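Local atomic coordinates of methanogen homoaconitase large subunit (Methanocaldococcus jannaschii, PDB entry 4KP2), a protein that forms the iron-sulfur cluster-binding large subunit of a hydro-lyase that interconverts (R)-homocitrate and homoisocitrate through cis-homoaconitate. Residues 120-134 and 138-152. Sequence-based numbering, arbitrary orientation.
Sequences HQILAENYVLPNMFV and DSHTCTHGAFGAFAT
F147 and H144 are the bumps that 138-152 pushes into the groove between helix 119-126 and the turn after it. V128 CB packs over one face of the F147 ring, a CH-pi contact offset toward the rim, 4.2 Å from the centroid, while A124 CB, small enough to admit a large ring, meets F147 CZ at 3.6 Å. H144 fills the next hollow, lined by L123, V128 CG2 and V134 CG1, with its CE1 edge 3.1 Å from H120 O. Beyond them strands 133-136 and 150-153, the latter outermost within this chain, end a parallel five-stranded sheet; V134 N donates to F150 O (3.0 Å) and T152 N to V134 O (3.2 Å), and F133 and F150 lie rim to rim. G148 has positive phi, where a CB would clash with F147 O, which suits glycine.

At the polar end, with CG beside its backbone N (chi1 -62°), the H120 ring turns toward D138. H120 NE2 donates to D138 OD1 (2.7 Å), nearly in its own ring plane but from above the carboxylate plane; H140 N grips that oxygen from the opposite face, closing an Asx turn. A leucine here, lacking an N-H, would probably leave the D138 carboxylate gripped from one face and freer to turn. Close to C323 and C383, predicted [4Fe-4S] ligands, the fixed pair probably forms part of the cluster site's surroundings.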
loop_
_atom_site.group_PDB
_atom_site.type_symbol
_atom_site.label_atom_id
_atom_site.label_comp_id
_atom_site.label_asym_id
_atom_site.label_seq_id
_atom_site.Cartn_x
_atom_site.Cartn_y
_atom_site.Cartn_z
ATOM N N HIS A 120 5.930 16.989 3.695
ATOM C CA HIS A 120 5.773 17.987 4.746
ATOM C C HIS A 120 6.065 17.402 6.123
ATOM O O HIS A 120 6.593 18.087 6.998
ATOM C CB HIS A 120 4.366 18.582 4.717
ATOM C CG HIS A 120 4.048 19.310 3.447
ATOM N ND1 HIS A 120 4.983 20.052 2.765
ATOM C CD2 HIS A 120 2.899 19.400 2.738
ATOM C CE1 HIS A 120 4.424 20.575 1.685
ATOM N NE2 HIS A 120 3.162 20.195 1.647
ATOM N N GLN A 121 5.717 16.133 6.312
ATOM C CA GLN A 121 5.957 15.461 7.582
ATOM C C GLN A 121 7.450 15.242 7.807
ATOM O O GLN A 121 7.955 15.449 8.908
ATOM C CB GLN A 121 5.210 14.128 7.636
ATOM C CG GLN A 121 5.331 13.408 8.969
ATOM C CD GLN A 121 4.700 14.178 10.113
ATOM O OE1 GLN A 121 3.751 14.940 9.917
ATOM N NE2 GLN A 121 5.225 13.985 11.318
ATOM N N ILE A 122 8.146 14.821 6.755
ATOM C CA ILE A 122 9.593 14.643 6.808
ATOM C C ILE A 122 10.277 15.976 7.083
ATOM O O ILE A 122 11.206 16.062 7.890
ATOM C CB ILE A 122 10.134 14.061 5.487
ATOM C CG1 ILE A 122 9.633 12.631 5.288
ATOM C CG2 ILE A 122 11.655 14.092 5.464
ATOM C CD1 ILE A 122 10.100 11.998 3.998
ATOM N N LEU A 123 9.795 17.018 6.414
ATOM C CA LEU A 123 10.355 18.356 6.550
ATOM C C LEU A 123 10.194 18.871 7.977
ATOM O O LEU A 123 11.048 19.596 8.488
ATOM C CB LEU A 123 9.676 19.311 5.566
ATOM C CG LEU A 123 10.573 20.265 4.781
ATOM C CD1 LEU A 123 11.634 19.485 4.026
ATOM C CD2 LEU A 123 9.742 21.099 3.820
ATOM N N ALA A 124 9.093 18.489 8.615
ATOM C CA ALA A 124 8.815 18.901 9.984
ATOM C C ALA A 124 9.594 18.059 10.986
ATOM O O ALA A 124 9.826 18.480 12.120
ATOM C CB ALA A 124 7.325 18.815 10.269
ATOM N N GLU A 125 9.999 16.867 10.561
ATOM C CA GLU A 125 10.664 15.928 11.457
ATOM C C GLU A 125 12.174 16.113 11.542
ATOM O O GLU A 125 12.806 15.581 12.453
ATOM C CB GLU A 125 10.358 14.485 11.050
ATOM C CG GLU A 125 9.002 13.980 11.500
ATOM C CD GLU A 125 8.764 12.538 11.099
ATOM O OE1 GLU A 125 9.683 11.921 10.517
ATOM O OE2 GLU A 125 7.660 12.021 11.365
ATOM N N ASN A 126 12.756 16.856 10.605
ATOM C CA ASN A 126 14.213 16.932 10.542
ATOM C C ASN A 126 14.796 18.134 9.798
ATOM O O ASN A 126 15.988 18.151 9.490
ATOM C CB ASN A 126 14.770 15.635 9.941
ATOM C CG ASN A 126 16.158 15.300 10.452
ATOM O OD1 ASN A 126 17.160 15.600 9.803
ATOM N ND2 ASN A 126 16.224 14.676 11.621
ATOM N N TYR A 127 13.980 19.144 9.512
ATOM C CA TYR A 127 14.474 20.279 8.733
ATOM C C TYR A 127 13.992 21.656 9.189
ATOM O O TYR A 127 14.801 22.509 9.553
ATOM C CB TYR A 127 14.165 20.083 7.246
ATOM C CG TYR A 127 14.866 18.897 6.627
ATOM C CD1 TYR A 127 16.220 18.948 6.327
ATOM C CD2 TYR A 127 14.175 17.727 6.341
ATOM C CE1 TYR A 127 16.868 17.867 5.761
ATOM C CE2 TYR A 127 14.815 16.641 5.773
ATOM C CZ TYR A 127 16.162 16.717 5.487
ATOM O OH TYR A 127 16.805 15.640 4.923
ATOM N N VAL A 128 12.680 21.869 9.160
ATOM C CA VAL A 128 12.105 23.195 9.391
ATOM C C VAL A 128 12.418 23.801 10.759
ATOM O O VAL A 128 11.965 23.308 11.792
ATOM C CB VAL A 128 10.577 23.189 9.195
ATOM C CG1 VAL A 128 10.005 24.568 9.481
ATOM C CG2 VAL A 128 10.225 22.745 7.784
ATOM N N LEU A 129 13.190 24.884 10.749
ATOM C CA LEU A 129 13.484 25.641 11.960
ATOM C C LEU A 129 12.679 26.935 11.969
ATOM O O LEU A 129 12.287 27.425 10.913
ATOM C CB LEU A 129 14.979 25.956 12.047
ATOM C CG LEU A 129 15.915 24.802 12.399
ATOM C CD1 LEU A 129 17.360 25.278 12.401
ATOM C CD2 LEU A 129 15.543 24.214 13.747
ATOM N N PRO A 130 12.417 27.486 13.166
ATOM C CA PRO A 130 11.703 28.762 13.286
ATOM C C PRO A 130 12.398 29.898 12.538
ATOM O O PRO A 130 13.598 29.821 12.275
ATOM C CB PRO A 130 11.728 29.031 14.792
ATOM C CG PRO A 130 11.777 27.678 15.401
ATOM C CD PRO A 130 12.636 26.858 14.481
ATOM N N ASN A 131 11.628 30.929 12.192
ATOM C CA ASN A 131 12.127 32.118 11.492
ATOM C C ASN A 131 12.629 31.865 10.068
ATOM O O ASN A 131 13.097 32.786 9.398
ATOM C CB ASN A 131 13.201 32.838 12.317
ATOM C CG ASN A 131 12.739 33.162 13.721
ATOM O OD1 ASN A 131 11.543 33.306 13.977
ATOM N ND2 ASN A 131 13.687 33.277 14.643
ATOM N N MET A 132 12.522 30.624 9.605
ATOM C CA MET A 132 12.971 30.268 8.263
ATOM C C MET A 132 12.053 30.814 7.176
ATOM O O MET A 132 10.946 31.277 7.450
ATOM C CB MET A 132 13.060 28.749 8.108
ATOM C CG MET A 132 14.391 28.136 8.500
ATOM S SD MET A 132 14.477 26.403 8.004
ATOM C CE MET A 132 16.133 25.971 8.525
ATOM N N PHE A 133 12.535 30.759 5.939
ATOM C CA PHE A 133 11.694 30.982 4.774
ATOM C C PHE A 133 11.652 29.681 3.985
ATOM O O PHE A 133 12.601 29.345 3.276
ATOM C CB PHE A 133 12.248 32.111 3.907
ATOM C CG PHE A 133 11.416 32.402 2.690
ATOM C CD1 PHE A 133 10.350 33.283 2.756
ATOM C CD2 PHE A 133 11.698 31.793 1.479
ATOM C CE1 PHE A 133 9.583 33.552 1.638
ATOM C CE2 PHE A 133 10.932 32.057 0.359
ATOM C CZ PHE A 133 9.874 32.938 0.439
ATOM N N VAL A 134 10.555 28.946 4.120
ATOM C CA VAL A 134 10.447 27.625 3.512
ATOM C C VAL A 134 9.654 27.641 2.208
ATOM O O VAL A 134 8.462 27.942 2.193
ATOM C CB VAL A 134 9.814 26.610 4.483
ATOM C CG1 VAL A 134 9.685 25.248 3.819
ATOM C CG2 VAL A 134 10.638 26.514 5.756
ATOM N N ASP A 138 4.562 22.450 -3.436
ATOM C CA ASP A 138 3.341 21.817 -2.964
ATOM C C ASP A 138 2.400 22.890 -2.434
ATOM O O ASP A 138 2.836 23.854 -1.805
ATOM C CB ASP A 138 3.661 20.805 -1.862
ATOM C CG ASP A 138 2.463 19.961 -1.478
ATOM O OD1 ASP A 138 1.704 20.380 -0.580
ATOM O OD2 ASP A 138 2.286 18.875 -2.072
ATOM N N SER A 139 1.106 22.720 -2.686
ATOM C CA SER A 139 0.114 23.719 -2.301
ATOM C C SER A 139 -0.147 23.750 -0.795
ATOM O O SER A 139 -0.939 24.562 -0.316
ATOM C CB SER A 139 -1.197 23.494 -3.060
ATOM O OG SER A 139 -1.707 22.193 -2.820
ATOM N N HIS A 140 0.524 22.873 -0.054
ATOM C CA HIS A 140 0.363 22.821 1.395
ATOM C C HIS A 140 1.692 22.963 2.129
ATOM O O HIS A 140 1.911 22.332 3.163
ATOM C CB HIS A 140 -0.338 21.529 1.816
ATOM C CG HIS A 140 -1.749 21.423 1.330
ATOM N ND1 HIS A 140 -2.072 20.942 0.078
ATOM C CD2 HIS A 140 -2.923 21.743 1.922
ATOM C CE1 HIS A 140 -3.382 20.966 -0.076
ATOM N NE2 HIS A 140 -3.924 21.449 1.028
ATOM N N THR A 141 2.573 23.798 1.590
ATOM C CA THR A 141 3.841 24.100 2.239
ATOM C C THR A 141 3.588 25.016 3.435
ATOM O O THR A 141 4.433 25.160 4.318
ATOM C CB THR A 141 4.825 24.764 1.254
ATOM O OG1 THR A 141 4.852 24.016 0.032
ATOM C CG2 THR A 141 6.232 24.817 1.836
ATOM N N CYS A 142 2.399 25.612 3.466
ATOM C CA CYS A 142 1.993 26.504 4.550
ATOM C C CYS A 142 1.933 25.798 5.905
ATOM O O CYS A 142 1.837 26.447 6.946
ATOM C CB CYS A 142 0.636 27.134 4.232
ATOM S SG CYS A 142 -0.670 25.938 3.854
ATOM N N THR A 143 1.986 24.469 5.879
ATOM C CA THR A 143 1.963 23.655 7.090
ATOM C C THR A 143 3.112 24.010 8.031
ATOM O O THR A 143 2.962 23.977 9.253
ATOM C CB THR A 143 2.046 22.152 6.740
ATOM O OG1 THR A 143 1.011 21.818 5.807
ATOM C CG2 THR A 143 1.898 21.293 7.986
ATOM N N HIS A 144 4.252 24.373 7.451
ATOM C CA HIS A 144 5.468 24.630 8.217
ATOM C C HIS A 144 5.480 26.009 8.868
ATOM O O HIS A 144 6.522 26.477 9.329
ATOM C CB HIS A 144 6.694 24.457 7.321
ATOM C CG HIS A 144 6.677 23.191 6.524
ATOM N ND1 HIS A 144 6.871 21.951 7.095
ATOM C CD2 HIS A 144 6.480 22.973 5.204
ATOM C CE1 HIS A 144 6.797 21.023 6.157
ATOM N NE2 HIS A 144 6.561 21.614 5.001
ATOM N N GLY A 145 4.320 26.654 8.905
ATOM C CA GLY A 145 4.178 27.919 9.597
ATOM C C GLY A 145 3.928 27.681 11.072
ATOM O O GLY A 145 3.874 28.620 11.867
ATOM N N ALA A 146 3.778 26.411 11.436
ATOM C CA ALA A 146 3.556 26.025 12.822
ATOM C C ALA A 146 4.854 26.098 13.618
ATOM O O ALA A 146 4.845 26.054 14.849
ATOM C CB ALA A 146 2.969 24.628 12.892
ATOM N N PHE A 147 5.969 26.206 12.902
ATOM C CA PHE A 147 7.280 26.336 13.524
ATOM C C PHE A 147 7.634 27.803 13.731
ATOM O O PHE A 147 8.656 28.125 14.336
ATOM C CB PHE A 147 8.347 25.662 12.662
ATOM C CG PHE A 147 8.264 24.164 12.657
ATOM C CD1 PHE A 147 7.411 23.505 11.787
ATOM C CD2 PHE A 147 9.042 23.413 13.521
ATOM C CE1 PHE A 147 7.333 22.125 11.782
ATOM C CE2 PHE A 147 8.971 22.034 13.522
ATOM C CZ PHE A 147 8.115 21.388 12.651
ATOM N N GLY A 148 6.782 28.688 13.226
ATOM C CA GLY A 148 7.030 30.114 13.312
ATOM C C GLY A 148 7.879 30.588 12.152
ATOM O O GLY A 148 8.657 31.533 12.278
ATOM N N ALA A 149 7.731 29.918 11.015
ATOM C CA ALA A 149 8.487 30.262 9.820
ATOM C C ALA A 149 7.551 30.571 8.660
ATOM O O ALA A 149 6.497 29.953 8.520
ATOM C CB ALA A 149 9.433 29.133 9.450
ATOM N N PHE A 150 7.939 31.534 7.833
ATOM C CA PHE A 150 7.144 31.901 6.671
ATOM C C PHE A 150 7.312 30.855 5.575
ATOM O O PHE A 150 8.371 30.755 4.955
ATOM C CB PHE A 150 7.551 33.283 6.158
ATOM C CG PHE A 150 6.654 33.816 5.079
ATOM C CD1 PHE A 150 5.526 34.554 5.397
ATOM C CD2 PHE A 150 6.937 33.578 3.746
ATOM C CE1 PHE A 150 4.699 35.044 4.403
ATOM C CE2 PHE A 150 6.113 34.063 2.750
ATOM C CZ PHE A 150 4.993 34.798 3.079
ATOM N N ALA A 151 6.261 30.077 5.341
ATOM C CA ALA A 151 6.323 28.991 4.371
ATOM C C ALA A 151 5.171 29.043 3.375
ATOM O O ALA A 151 4.004 29.052 3.763
ATOM C CB ALA A 151 6.348 27.649 5.085
ATOM N N THR A 152 5.509 29.077 2.089
ATOM C CA THR A 152 4.508 29.118 1.029
ATOM C C THR A 152 4.817 28.103 -0.065
ATOM O O THR A 152 5.925 27.572 -0.139
ATOM C CB THR A 152 4.411 30.517 0.392
ATOM O OG1 THR A 152 5.713 30.945 -0.026
ATOM C CG2 THR A 152 3.848 31.522 1.386
#